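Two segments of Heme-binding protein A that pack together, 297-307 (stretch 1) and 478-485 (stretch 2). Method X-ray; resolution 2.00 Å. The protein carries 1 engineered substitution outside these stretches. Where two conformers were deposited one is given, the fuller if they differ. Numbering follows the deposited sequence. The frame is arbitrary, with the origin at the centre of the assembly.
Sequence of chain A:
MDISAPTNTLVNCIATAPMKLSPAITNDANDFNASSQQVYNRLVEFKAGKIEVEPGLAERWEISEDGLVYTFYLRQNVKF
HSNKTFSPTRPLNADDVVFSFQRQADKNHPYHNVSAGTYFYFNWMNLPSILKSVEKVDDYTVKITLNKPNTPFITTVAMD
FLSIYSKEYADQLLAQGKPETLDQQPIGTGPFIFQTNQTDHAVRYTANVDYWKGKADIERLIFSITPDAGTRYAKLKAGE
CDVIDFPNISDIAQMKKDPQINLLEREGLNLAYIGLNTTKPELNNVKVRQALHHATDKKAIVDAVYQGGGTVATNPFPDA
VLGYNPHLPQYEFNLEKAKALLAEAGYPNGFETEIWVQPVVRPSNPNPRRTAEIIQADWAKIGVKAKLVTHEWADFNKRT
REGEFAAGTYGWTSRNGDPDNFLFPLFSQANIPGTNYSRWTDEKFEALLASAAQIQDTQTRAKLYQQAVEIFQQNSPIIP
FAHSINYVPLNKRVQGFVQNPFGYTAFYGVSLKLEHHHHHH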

# COMPACT_ATOMS: atom_id res chain seq x y z
N ASP A 297 -22.39 -12.43 7.91
CA ASP A 297 -23.13 -11.93 6.75
C ASP A 297 -22.29 -10.87 6.06
O ASP A 297 -22.40 -9.69 6.38
N LYS A 298 -21.42 -11.29 5.15
CA LYS A 298 -20.46 -10.37 4.53
C LYS A 298 -21.15 -9.32 3.65
O LYS A 298 -20.78 -8.15 3.66
N LYS A 299 -22.15 -9.74 2.88
CA LYS A 299 -22.88 -8.80 2.02
C LYS A 299 -23.56 -7.70 2.85
O LYS A 299 -23.50 -6.53 2.49
N ALA A 300 -24.21 -8.09 3.95
CA ALA A 300 -24.81 -7.12 4.88
C ALA A 300 -23.77 -6.13 5.40
O ALA A 300 -24.00 -4.94 5.44
N ILE A 301 -22.61 -6.64 5.82
CA ILE A 301 -21.55 -5.79 6.36
C ILE A 301 -21.07 -4.78 5.33
O ILE A 301 -21.04 -3.58 5.59
N VAL A 302 -20.71 -5.27 4.16
CA VAL A 302 -20.21 -4.40 3.11
C VAL A 302 -21.27 -3.38 2.74
O VAL A 302 -20.97 -2.20 2.61
N ASP A 303 -22.51 -3.83 2.59
CA ASP A 303 -23.62 -2.93 2.26
C ASP A 303 -23.82 -1.84 3.30
O ASP A 303 -23.89 -0.67 2.96
N ALA A 304 -23.92 -2.24 4.57
CA ALA A 304 -24.11 -1.27 5.66
C ALA A 304 -22.90 -0.39 5.94
O ALA A 304 -23.03 0.81 6.18
N VAL A 305 -21.71 -0.99 5.94
CA VAL A 305 -20.51 -0.29 6.37
C VAL A 305 -19.85 0.60 5.30
O VAL A 305 -19.46 1.72 5.59
N TYR A 306 -19.71 0.09 4.08
CA TYR A 306 -18.92 0.80 3.06
C TYR A 306 -19.73 1.71 2.15
O TYR A 306 -19.18 2.42 1.32
N GLN A 307 -21.05 1.68 2.31
CA GLN A 307 -21.94 2.53 1.55
C GLN A 307 -21.56 2.60 0.07
O GLN A 307 -21.52 3.69 -0.53
N ILE A 478 -8.97 -16.47 10.28
CA ILE A 478 -9.64 -15.18 10.26
C ILE A 478 -10.75 -15.31 9.25
O ILE A 478 -10.75 -16.23 8.43
N ILE A 479 -11.72 -14.41 9.31
CA ILE A 479 -12.83 -14.40 8.38
C ILE A 479 -12.71 -13.14 7.53
O ILE A 479 -13.10 -12.06 7.96
N PRO A 480 -12.16 -13.28 6.31
CA PRO A 480 -12.12 -12.12 5.42
C PRO A 480 -13.53 -11.68 5.06
O PRO A 480 -14.37 -12.55 4.83
N PHE A 481 -13.79 -10.38 5.04
CA PHE A 481 -15.09 -9.93 4.54
C PHE A 481 -15.10 -8.79 3.50
O PHE A 481 -16.05 -8.67 2.74
N ALA A 482 -14.06 -7.96 3.45
CA ALA A 482 -14.10 -6.84 2.49
C ALA A 482 -12.74 -6.37 2.02
O ALA A 482 -11.73 -6.48 2.73
N HIS A 483 -12.74 -5.86 0.79
CA HIS A 483 -11.68 -4.99 0.33
C HIS A 483 -12.32 -3.61 0.15
O HIS A 483 -13.47 -3.51 -0.26
N SER A 484 -11.59 -2.55 0.45
CA SER A 484 -12.17 -1.23 0.21
C SER A 484 -12.04 -0.91 -1.27
O SER A 484 -11.26 -1.56 -1.98
N ILE A 485 -12.82 0.05 -1.74
CA ILE A 485 -12.67 0.55 -3.10
C ILE A 485 -12.04 1.93 -3.09
O ILE A 485 -12.44 2.80 -2.32

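The helix that begins at Lys298 lies over strand 478-485 with their N-to-C directions 33° apart, and the contact is mostly apolar, with a single hydrogen bond across it, near the N-terminal end of the helix. Asp297 stays clear of the strand; its t side chain caps the helix, Asp297 OD1 accepting from Ala300 N at 3.2 Å. Lys298 points toward the strand in an extended m, t, t, t conformation. Lys298 CG lies 3.8 Å from Phe481 CB, and the extended chain carries Lys298 NZ on to Pro480 O, to which it donates a hydrogen bond of 2.9 Å. Lys299 points away, and its NZ instead forms a salt bridge one turn along the helix with Asp303 OD2 at 2.7 Å.

Ile301 (m, t) faces the strand and places CG2 3.8 Å from CE1 of Phe481, a residue in the p rotamer whose CA-to-CB bond points toward the helix. Val302, in the t rotamer, is set sideways, yet its CG2 still reaches Ala482 CB at 3.9 Å. The small Ala482 side chain also receives Tyr306, which points inward with chi1 m: Tyr306 CZ lies 3.6 Å from Ala482 CB. Phe481 CE1 approaches the edge of the tyrosine ring, 3.7 Å from Tyr306 OH, while Tyr306 CE1 reaches Ser484 CB at 4.4 Å. The Tyr306 hydroxyl finds its hydrogen-bonding partner elsewhere in the structure.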

# COMPACT_ATOMS: atom_id res chain seq x y z
CB ASP A 297 -24.45 -11.30 7.22
CG ASP A 297 -25.46 -11.12 6.09
OD1 ASP A 297 -25.05 -11.07 4.92
OD2 ASP A 297 -26.68 -11.02 6.38
CB LYS A 298 -19.40 -11.12 3.72
CG LYS A 298 -18.61 -12.18 4.53
CD LYS A 298 -17.58 -12.93 3.67
CE LYS A 298 -16.97 -14.11 4.43
NZ LYS A 298 -15.83 -14.73 3.68
CB LYS A 299 -23.92 -9.52 1.17
CG LYS A 299 -24.68 -8.61 0.19
CD LYS A 299 -25.93 -9.31 -0.36
CE LYS A 299 -26.62 -8.48 -1.45
NZ LYS A 299 -27.13 -7.16 -0.97
CB ALA A 300 -25.49 -7.83 6.06
CB ILE A 301 -20.35 -6.64 6.84
CG1 ILE A 301 -20.79 -7.51 8.01
CG2 ILE A 301 -19.17 -5.75 7.25
CD1 ILE A 301 -19.75 -8.52 8.46
CB VAL A 302 -19.81 -5.20 1.85
CG1 VAL A 302 -19.50 -4.26 0.70
CG2 VAL A 302 -18.62 -6.10 2.16
CB ASP A 303 -24.91 -3.72 2.05
CG ASP A 303 -24.98 -4.36 0.67
OD1 ASP A 303 -24.13 -4.00 -0.19
OD2 ASP A 303 -25.87 -5.19 0.42
CB ALA A 304 -24.51 -1.99 6.93
CB VAL A 305 -19.48 -1.27 6.93
CG1 VAL A 305 -18.14 -0.58 7.19
CG2 VAL A 305 -20.03 -1.93 8.18
CB TYR A 306 -18.09 -0.18 2.22
CG TYR A 306 -17.05 -0.93 3.03
CD1 TYR A 306 -15.71 -0.56 2.99
CD2 TYR A 306 -17.41 -2.01 3.82
CE1 TYR A 306 -14.75 -1.26 3.75
CE2 TYR A 306 -16.49 -2.69 4.57
CZ TYR A 306 -15.16 -2.33 4.53
OH TYR A 306 -14.25 -3.05 5.29
CB GLN A 307 -21.96 3.93 2.15
CG GLN A 307 -22.40 3.95 3.60
CD GLN A 307 -22.48 5.35 4.17
OE1 GLN A 307 -23.49 6.03 4.03
NE2 GLN A 307 -21.40 5.78 4.82
CB ILE A 478 -8.72 -14.00 9.84
CG1 ILE A 478 -8.29 -14.11 8.38
CG2 ILE A 478 -7.49 -13.87 10.79
CD1 ILE A 478 -7.47 -12.89 7.91
CB ILE A 479 -14.17 -14.37 9.15
CG1 ILE A 479 -14.29 -15.58 10.08
CG2 ILE A 479 -15.36 -14.31 8.19
CD1 ILE A 479 -15.32 -15.44 11.18
CB PRO A 480 -11.43 -12.68 4.16
CG PRO A 480 -10.58 -13.85 4.70
CD PRO A 480 -11.53 -14.46 5.71
CB PHE A 481 -16.06 -9.62 5.70
CG PHE A 481 -15.62 -8.49 6.60
CD1 PHE A 481 -15.83 -7.16 6.24
CD2 PHE A 481 -15.03 -8.76 7.84
CE1 PHE A 481 -15.44 -6.11 7.07
CE2 PHE A 481 -14.64 -7.72 8.69
CZ PHE A 481 -14.84 -6.38 8.30
CB ALA A 482 -14.85 -5.66 3.09
CB HIS A 483 -11.13 -5.45 -1.01
CG HIS A 483 -10.80 -6.92 -1.06
ND1 HIS A 483 -9.77 -7.46 -0.34
CD2 HIS A 483 -11.37 -7.93 -1.76
CE1 HIS A 483 -9.70 -8.76 -0.60
NE2 HIS A 483 -10.65 -9.07 -1.45
CB SER A 484 -11.47 -0.16 1.05
OG SER A 484 -10.21 0.16 0.47
CB ILE A 485 -14.01 0.64 -3.83
CG1 ILE A 485 -14.55 -0.75 -4.13
CG2 ILE A 485 -13.85 1.44 -5.12
CD1 ILE A 485 -15.94 -0.77 -4.73